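Local coordinates for endonuclease EndoMS (Thermococcus kodakarensis KOD1, PDB 5GKE) that cleaves double-stranded DNA at mismatched base pairs, acting as a mismatch restriction endonuclease, at the interface of chains A and B. Coordinates in Å, arbitrary orientation; residue numbers count along the deposited sequence, not the author numbering. Chains: chain A/B, Endonuclease EndoMS.

Contact 1: the interface of chains A and B. Residues chain A 128-130, 182, 239; chain B 43-46.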
loop_
_atom_site.group_PDB
_atom_site.type_symbol
_atom_site.label_atom_id
_atom_site.label_comp_id
_atom_site.label_asym_id
_atom_site.label_seq_id
_atom_site.Cartn_x
_atom_site.Cartn_y
_atom_site.Cartn_z
ATOM N N LEU A 128 16.504 6.797 1.378
ATOM C CA LEU A 128 15.616 7.013 2.520
ATOM C C LEU A 128 16.293 6.647 3.845
ATOM O O LEU A 128 17.112 5.731 3.908
ATOM C CB LEU A 128 14.326 6.206 2.345
ATOM C CG LEU A 128 13.279 6.325 3.449
ATOM C CD1 LEU A 128 11.870 6.322 2.859
ATOM C CD2 LEU A 128 13.446 5.206 4.481
ATOM N N THR A 129 15.944 7.378 4.898
ATOM C CA THR A 129 16.434 7.090 6.234
ATOM C C THR A 129 15.270 7.164 7.220
ATOM O O THR A 129 14.200 7.687 6.895
ATOM C CB THR A 129 17.546 8.064 6.657
ATOM O OG1 THR A 129 18.066 7.660 7.927
ATOM C CG2 THR A 129 17.005 9.494 6.771
ATOM N N GLY A 130 15.477 6.657 8.431
ATOM C CA GLY A 130 14.400 6.589 9.402
ATOM C C GLY A 130 13.587 5.315 9.254
ATOM O O GLY A 130 12.403 5.288 9.589
ATOM N N ARG A 182 9.206 1.117 13.504
ATOM C CA ARG A 182 9.668 2.485 13.241
ATOM C C ARG A 182 8.630 3.511 13.672
ATOM O O ARG A 182 8.918 4.690 13.791
ATOM C CB ARG A 182 10.005 2.679 11.746
ATOM C CG ARG A 182 8.824 2.566 10.780
ATOM C CD ARG A 182 9.189 3.097 9.383
ATOM N NE ARG A 182 9.905 4.359 9.514
ATOM C CZ ARG A 182 9.313 5.525 9.749
ATOM N NH1 ARG A 182 7.996 5.602 9.832
ATOM N NH2 ARG A 182 10.039 6.614 9.891
ATOM N N LYS A 239 17.520 9.104 11.943
ATOM C CA LYS A 239 17.668 9.727 10.630
ATOM C C LYS A 239 19.098 10.206 10.411
ATOM O O LYS A 239 19.576 11.051 11.162
ATOM C CB LYS A 239 16.710 10.900 10.486
ATOM C CG LYS A 239 15.214 10.570 10.619
ATOM C CD LYS A 239 14.404 11.879 10.571
ATOM C CE LYS A 239 12.945 11.699 10.194
ATOM N NZ LYS A 239 12.302 13.052 10.036
ATOM N N GLY B 43 9.719 14.257 7.360
ATOM C CA GLY B 43 8.403 13.863 7.812
ATOM C C GLY B 43 8.557 12.671 8.718
ATOM O O GLY B 43 9.543 12.567 9.470
ATOM N N ARG B 44 7.559 11.796 8.683
ATOM C CA ARG B 44 7.650 10.508 9.368
ATOM C C ARG B 44 9.012 9.856 9.156
ATOM O O ARG B 44 9.620 9.340 10.087
ATOM C CB ARG B 44 6.565 9.575 8.867
ATOM C CG ARG B 44 5.189 9.942 9.296
ATOM C CD ARG B 44 4.176 9.104 8.554
ATOM N NE ARG B 44 4.012 9.458 7.143
ATOM C CZ ARG B 44 3.077 8.910 6.366
ATOM N NH1 ARG B 44 2.254 7.993 6.877
ATOM N NH2 ARG B 44 2.957 9.261 5.086
ATOM N N ALA B 45 9.497 9.915 7.925
ATOM C CA ALA B 45 10.851 9.491 7.601
ATOM C C ALA B 45 11.543 10.643 6.863
ATOM O O ALA B 45 11.060 11.776 6.882
ATOM C CB ALA B 45 10.842 8.229 6.775
ATOM N N LYS B 46 12.697 10.382 6.270
ATOM C CA LYS B 46 13.408 11.421 5.533
ATOM C C LYS B 46 14.066 10.827 4.294
ATOM O O LYS B 46 14.584 9.709 4.352
ATOM C CB LYS B 46 14.438 12.085 6.456
ATOM C CG LYS B 46 15.379 13.082 5.818
ATOM C CD LYS B 46 15.868 14.081 6.861
ATOM C CE LYS B 46 17.048 14.895 6.365
ATOM N NZ LYS B 46 18.318 14.128 6.543
#
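A:Thr129 and B:Lys46 lie side by side with their side chains pointing the same way, joined underneath by an antiparallel bridge between strand 127-129 of chain A and strand 46-50 of chain B. A:Thr129 N gives a hydrogen bond to B:Lys46 O of 2.8 Å, and B:Lys46 N returns one to A:Thr129 O. Because OG1 of A:Thr129 is anti to its own backbone N (chi1 -175°), the methyl CG2 is left between N and the carbonyl carbon and packs alongside B:Lys46 CB at 3.7 Å. A:Lys239 crosses the B:Lys46 side chain obliquely; its extended chain carries CE past B:Ala45 and sets the ammonium NZ 2.9 Å from B:Gly43 O, in the plane of that carbonyl. On the other flank the guanidinium of A:Arg182, its chain bent at chi3 (-45°), works edge-on. NE and NH2 both hold A:Gly130 O within its own chain, which should limit rotation of the group, while NH2 also reaches B:Arg44 O at 2.8 Å, meeting this carbonyl from above its plane. The patch pairs strand 127-129 of chain A, with A:Arg182 and A:Lys239 from loops of its C-terminal region, with the loop and first residue of strand 46-50 in the PH-like region of chain B.

Contact 2: the interface of chains A and B. Residues chain A 67-68, 70-73; chain B 30, 59, 63, 65, 67.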
loop_
_atom_site.group_PDB
_atom_site.type_symbol
_atom_site.label_atom_id
_atom_site.label_comp_id
_atom_site.label_asym_id
_atom_site.label_seq_id
_atom_site.Cartn_x
_atom_site.Cartn_y
_atom_site.Cartn_z
ATOM N N HIS A 67 -6.028 7.249 -12.260
ATOM C CA HIS A 67 -6.218 8.136 -11.111
ATOM C C HIS A 67 -7.430 9.017 -11.276
ATOM O O HIS A 67 -7.614 9.646 -12.322
ATOM C CB HIS A 67 -5.002 9.023 -10.882
ATOM C CG HIS A 67 -3.919 8.393 -10.067
ATOM N ND1 HIS A 67 -3.976 8.318 -8.687
ATOM C CD2 HIS A 67 -2.739 7.844 -10.425
ATOM C CE1 HIS A 67 -2.882 7.732 -8.241
ATOM N NE2 HIS A 67 -2.109 7.433 -9.272
ATOM N N GLN A 68 -8.264 9.054 -10.240
ATOM C CA GLN A 68 -9.320 10.041 -10.159
ATOM C C GLN A 68 -8.753 11.309 -9.536
ATOM O O GLN A 68 -7.576 11.342 -9.175
ATOM C CB GLN A 68 -10.485 9.501 -9.362
ATOM C CG GLN A 68 -11.002 8.240 -9.956
ATOM C CD GLN A 68 -12.192 7.698 -9.209
ATOM O OE1 GLN A 68 -12.065 7.216 -8.078
ATOM N NE2 GLN A 68 -13.361 7.761 -9.840
ATOM N N LYS A 70 -9.319 12.508 -6.753
ATOM C CA LYS A 70 -9.125 12.360 -5.325
ATOM C C LYS A 70 -8.259 11.170 -4.929
ATOM O O LYS A 70 -8.010 10.238 -5.697
ATOM C CB LYS A 70 -10.477 12.260 -4.612
ATOM C CG LYS A 70 -11.243 13.571 -4.620
ATOM C CD LYS A 70 -12.618 13.431 -3.985
ATOM C CE LYS A 70 -13.470 14.659 -4.264
ATOM N NZ LYS A 70 -12.732 15.921 -3.983
ATOM N N LYS A 71 -7.871 11.250 -3.667
ATOM C CA LYS A 71 -7.004 10.373 -2.875
ATOM C C LYS A 71 -5.591 10.153 -3.374
ATOM O O LYS A 71 -5.183 10.695 -4.387
ATOM C CB LYS A 71 -7.659 8.980 -2.778
ATOM C CG LYS A 71 -9.186 8.963 -2.628
ATOM C CD LYS A 71 -9.619 9.558 -1.294
ATOM C CE LYS A 71 -9.204 8.653 -0.127
ATOM N NZ LYS A 71 -9.610 9.168 1.225
ATOM N N ARG A 72 -4.887 9.230 -2.739
ATOM C CA ARG A 72 -3.487 9.048 -3.088
ATOM C C ARG A 72 -3.316 7.803 -3.940
ATOM O O ARG A 72 -2.354 7.669 -4.686
ATOM C CB ARG A 72 -2.646 9.002 -1.812
ATOM C CG ARG A 72 -1.138 8.966 -2.024
ATOM C CD ARG A 72 -0.717 7.529 -1.939
ATOM N NE ARG A 72 0.702 7.368 -1.762
ATOM C CZ ARG A 72 1.285 6.184 -1.669
ATOM N NH1 ARG A 72 0.549 5.083 -1.742
ATOM N NH2 ARG A 72 2.598 6.108 -1.503
ATOM N N GLU A 73 -4.317 6.936 -3.871
ATOM C CA GLU A 73 -4.282 5.649 -4.532
ATOM C C GLU A 73 -4.946 5.740 -5.869
ATOM O O GLU A 73 -5.942 6.424 -6.008
ATOM C CB GLU A 73 -4.972 4.576 -3.694
ATOM C CG GLU A 73 -4.229 4.229 -2.426
ATOM C CD GLU A 73 -2.792 3.887 -2.704
ATOM O OE1 GLU A 73 -2.555 2.880 -3.407
ATOM O OE2 GLU A 73 -1.904 4.636 -2.238
ATOM N N MET B 30 -6.650 18.998 -11.682
ATOM C CA MET B 30 -5.434 18.205 -11.616
ATOM C C MET B 30 -4.309 18.900 -12.349
ATOM O O MET B 30 -4.447 19.319 -13.502
ATOM C CB MET B 30 -5.673 16.818 -12.179
ATOM C CG MET B 30 -7.012 16.265 -11.738
ATOM S SD MET B 30 -7.137 14.479 -11.835
ATOM C CE MET B 30 -5.758 14.038 -10.788
ATOM N N LYS B 59 -3.287 16.575 -7.067
ATOM C CA LYS B 59 -4.747 16.487 -7.107
ATOM C C LYS B 59 -5.355 17.627 -6.291
ATOM O O LYS B 59 -4.717 18.140 -5.364
ATOM C CB LYS B 59 -5.229 15.144 -6.580
ATOM C CG LYS B 59 -4.653 13.923 -7.282
ATOM C CD LYS B 59 -5.431 12.660 -6.909
ATOM C CE LYS B 59 -4.837 11.434 -7.564
ATOM N NZ LYS B 59 -5.749 10.259 -7.405
ATOM N N SER B 63 -3.517 15.666 -2.654
ATOM C CA SER B 63 -2.667 14.514 -2.948
ATOM C C SER B 63 -1.566 14.931 -3.920
ATOM O O SER B 63 -1.817 15.612 -4.913
ATOM C CB SER B 63 -3.490 13.352 -3.531
ATOM O OG SER B 63 -4.546 12.962 -2.662
ATOM N N LEU B 65 1.819 13.346 -5.982
ATOM C CA LEU B 65 2.483 12.109 -6.422
ATOM C C LEU B 65 3.694 12.389 -7.286
ATOM O O LEU B 65 3.652 13.245 -8.179
ATOM C CB LEU B 65 1.518 11.224 -7.211
ATOM C CG LEU B 65 0.197 10.877 -6.520
ATOM C CD1 LEU B 65 -0.780 10.280 -7.518
ATOM C CD2 LEU B 65 0.443 9.911 -5.393
ATOM N N HIS B 67 6.172 10.123 -9.686
ATOM C CA HIS B 67 6.371 8.812 -10.299
ATOM C C HIS B 67 7.602 8.691 -11.185
ATOM O O HIS B 67 7.792 9.450 -12.150
ATOM C CB HIS B 67 5.148 8.445 -11.128
ATOM C CG HIS B 67 4.040 7.828 -10.331
ATOM N ND1 HIS B 67 4.116 6.546 -9.826
ATOM C CD2 HIS B 67 2.827 8.304 -9.968
ATOM C CE1 HIS B 67 3.001 6.263 -9.183
ATOM N NE2 HIS B 67 2.197 7.310 -9.254
HETATM O O HOH W 1 -0.014 6.446 -7.887
#
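The ammonium NZ of B:Lys59 is gripped by acceptors of chain A: the imidazole ND1 of A:His67 and the backbone carbonyls of A:Gln68, A:Lys70 and A:Lys71. Its bonds to A:Gln68 O and A:Lys70 O are each 2.8 Å, and that from NZ to A:His67 ND1 is 2.9 Å. With three N-H groups at most, the longer contact from NZ to A:Lys71 O (3.1 Å) is probably shared. NZ lies tilted 21° from the imidazole plane, and it stands above the carbonyl planes of A:Lys70 and A:Lys71. The B:Lys59 chain, extended beyond CG, crosses the A:His67 side chain at about a right angle, delivering its tip into this cluster of three carbonyl oxygens and a ring nitrogen, which would favour the charged amine. B:Leu65 comes at A:His67 tip to tip, with CD1 over the face of the ring, 3.8 Å from its centroid. CG of A:Arg72, placed anti to the backbone N (chi1 -174°), meets the other branch, CD2. The bent A:Arg72 chain then meets A:Glu73 OE2 through NH1 in a salt bridge within chain A. Near the two-fold axis, water 1 lies at the edge of both histidine rings, 2.7 Å from NE2 of A:His67 and 2.7 Å from NE2 of B:His67.

Contact 3: the interface of chains A and B. Residues chain A 47-49, 68, 75-76; chain B 124-126.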
loop_
_atom_site.group_PDB
_atom_site.type_symbol
_atom_site.label_atom_id
_atom_site.label_comp_id
_atom_site.label_asym_id
_atom_site.label_seq_id
_atom_site.Cartn_x
_atom_site.Cartn_y
_atom_site.Cartn_z
ATOM N N SER A 47 -14.168 -5.418 -10.488
ATOM C CA SER A 47 -14.683 -4.064 -10.279
ATOM C C SER A 47 -15.191 -3.378 -11.549
ATOM O O SER A 47 -14.808 -3.730 -12.656
ATOM C CB SER A 47 -13.604 -3.179 -9.640
ATOM O OG SER A 47 -12.545 -2.922 -10.549
ATOM N N GLU A 48 -16.043 -2.376 -11.358
ATOM C CA GLU A 48 -16.561 -1.585 -12.458
ATOM C C GLU A 48 -16.522 -0.109 -12.098
ATOM O O GLU A 48 -16.858 0.287 -10.985
ATOM C CB GLU A 48 -17.989 -2.002 -12.811
ATOM C CG GLU A 48 -18.105 -3.352 -13.515
ATOM C CD GLU A 48 -17.514 -3.350 -14.927
ATOM O OE1 GLU A 48 -17.536 -2.289 -15.599
ATOM O OE2 GLU A 48 -17.038 -4.423 -15.366
ATOM N N LEU A 49 -16.093 0.704 -13.049
ATOM C CA LEU A 49 -16.105 2.144 -12.876
ATOM C C LEU A 49 -16.785 2.788 -14.082
ATOM O O LEU A 49 -16.350 2.586 -15.220
ATOM C CB LEU A 49 -14.674 2.667 -12.694
ATOM C CG LEU A 49 -14.527 4.130 -12.294
ATOM C CD1 LEU A 49 -15.225 4.378 -10.969
ATOM C CD2 LEU A 49 -13.050 4.546 -12.239
ATOM N N GLN A 68 -8.264 9.054 -10.240
ATOM C CA GLN A 68 -9.320 10.041 -10.159
ATOM C C GLN A 68 -8.753 11.309 -9.536
ATOM O O GLN A 68 -7.576 11.342 -9.175
ATOM C CB GLN A 68 -10.485 9.501 -9.362
ATOM C CG GLN A 68 -11.002 8.240 -9.956
ATOM C CD GLN A 68 -12.192 7.698 -9.209
ATOM O OE1 GLN A 68 -12.065 7.216 -8.078
ATOM N NE2 GLN A 68 -13.361 7.761 -9.840
ATOM N N VAL A 75 -7.534 4.481 -8.517
ATOM C CA VAL A 75 -8.765 3.717 -8.362
ATOM C C VAL A 75 -8.664 2.324 -9.015
ATOM O O VAL A 75 -9.279 1.369 -8.550
ATOM C CB VAL A 75 -9.962 4.495 -8.949
ATOM C CG1 VAL A 75 -9.708 4.805 -10.404
ATOM C CG2 VAL A 75 -11.266 3.714 -8.785
ATOM N N ASN A 76 -7.893 2.221 -10.096
ATOM C CA ASN A 76 -7.596 0.939 -10.749
ATOM C C ASN A 76 -6.138 0.905 -11.194
ATOM O O ASN A 76 -5.511 1.960 -11.410
ATOM C CB ASN A 76 -8.503 0.684 -11.951
ATOM C CG ASN A 76 -9.895 0.186 -11.554
ATOM O OD1 ASN A 76 -10.894 0.866 -11.760
ATOM N ND2 ASN A 76 -9.956 -1.016 -11.001
ATOM N N GLU B 124 -18.430 9.422 -10.552
ATOM C CA GLU B 124 -18.587 7.993 -10.403
ATOM C C GLU B 124 -17.675 7.373 -9.314
ATOM O O GLU B 124 -16.570 7.845 -9.070
ATOM C CB GLU B 124 -18.349 7.344 -11.761
ATOM C CG GLU B 124 -19.161 6.082 -11.987
ATOM C CD GLU B 124 -20.652 6.342 -12.061
ATOM O OE1 GLU B 124 -21.412 5.682 -11.311
ATOM O OE2 GLU B 124 -21.059 7.198 -12.878
ATOM N N GLU B 125 -18.166 6.344 -8.627
ATOM C CA GLU B 125 -17.364 5.658 -7.619
ATOM C C GLU B 125 -17.108 4.199 -7.988
ATOM O O GLU B 125 -17.897 3.570 -8.695
ATOM C CB GLU B 125 -18.032 5.724 -6.250
ATOM C CG GLU B 125 -18.099 7.125 -5.672
ATOM C CD GLU B 125 -18.761 7.149 -4.307
ATOM O OE1 GLU B 125 -19.061 6.057 -3.769
ATOM O OE2 GLU B 125 -18.993 8.260 -3.781
ATOM N N LEU B 126 -15.991 3.670 -7.510
ATOM C CA LEU B 126 -15.625 2.313 -7.828
ATOM C C LEU B 126 -16.596 1.342 -7.162
ATOM O O LEU B 126 -16.957 1.514 -5.999
ATOM C CB LEU B 126 -14.192 2.023 -7.398
ATOM C CG LEU B 126 -13.774 0.595 -7.754
ATOM C CD1 LEU B 126 -13.467 0.478 -9.241
ATOM C CD2 LEU B 126 -12.611 0.141 -6.896
#
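B:Leu126 has CG anti to its backbone N (chi1 -179°), which sends its isobutyl group toward A:Val75, whose CG2 is likewise anti to the backbone N. In this NucS-family nuclease the leucine lies in the loop leading into strand 127-129 and lodges against the PH-like domain of the other chain. The two side chains cross at a slant, with B:Leu126 CB 3.7 Å from A:Val75 CG2. Its CD1 branch reaches A:Ser47 CB at 3.7 Å and the amide oxygen OD1 of A:Asn76 at 3.6 Å, whereas CD2 turns toward the backbone oxygen of A:Val75. Behind CD1, the amide ND2 of A:Asn76 donates to A:Ser47 OG at 3.2 Å; the hydroxyl lies close to the amide plane, and the bond ties strand 46-50 to strand 76-78 and probably helps hold the two groups that meet the leucine tip. A:Leu49 comes from another side and touches the backbone rather than the side chain, its CD1 lying 3.8 Å from B:Leu126 CA. B:Glu125 is poorly ordered, which makes the contact of A:Leu49 CD1 with its carbonyl less certain. Two residues earlier in the loop than the leucine, B:Glu124 O accepts a weak hydrogen bond, 3.3 Å long, from the carboxamide NE2 of A:Gln68.

Contacts 2 and 3 are neighbours, their C-alpha centres about 13 Å apart, and share A:Gln68, whose backbone oxygen serves contact 2 and whose side-chain amide serves contact 3. The C-alpha centre of contact 1, in the copy given, is about 22 Å from that of contact 2 and 33 Å from that of contact 3; its twin lies beside contact 3. By the two-fold symmetry, segment 124-129 of each chain packs on and pairs with strand 46-50 of its partner, contact 1 reaching further into the C-terminal region. Contact 2 joins the N-terminal domains near the axis; contacts 1 and 3 probably help place the nuclease domains around DNA.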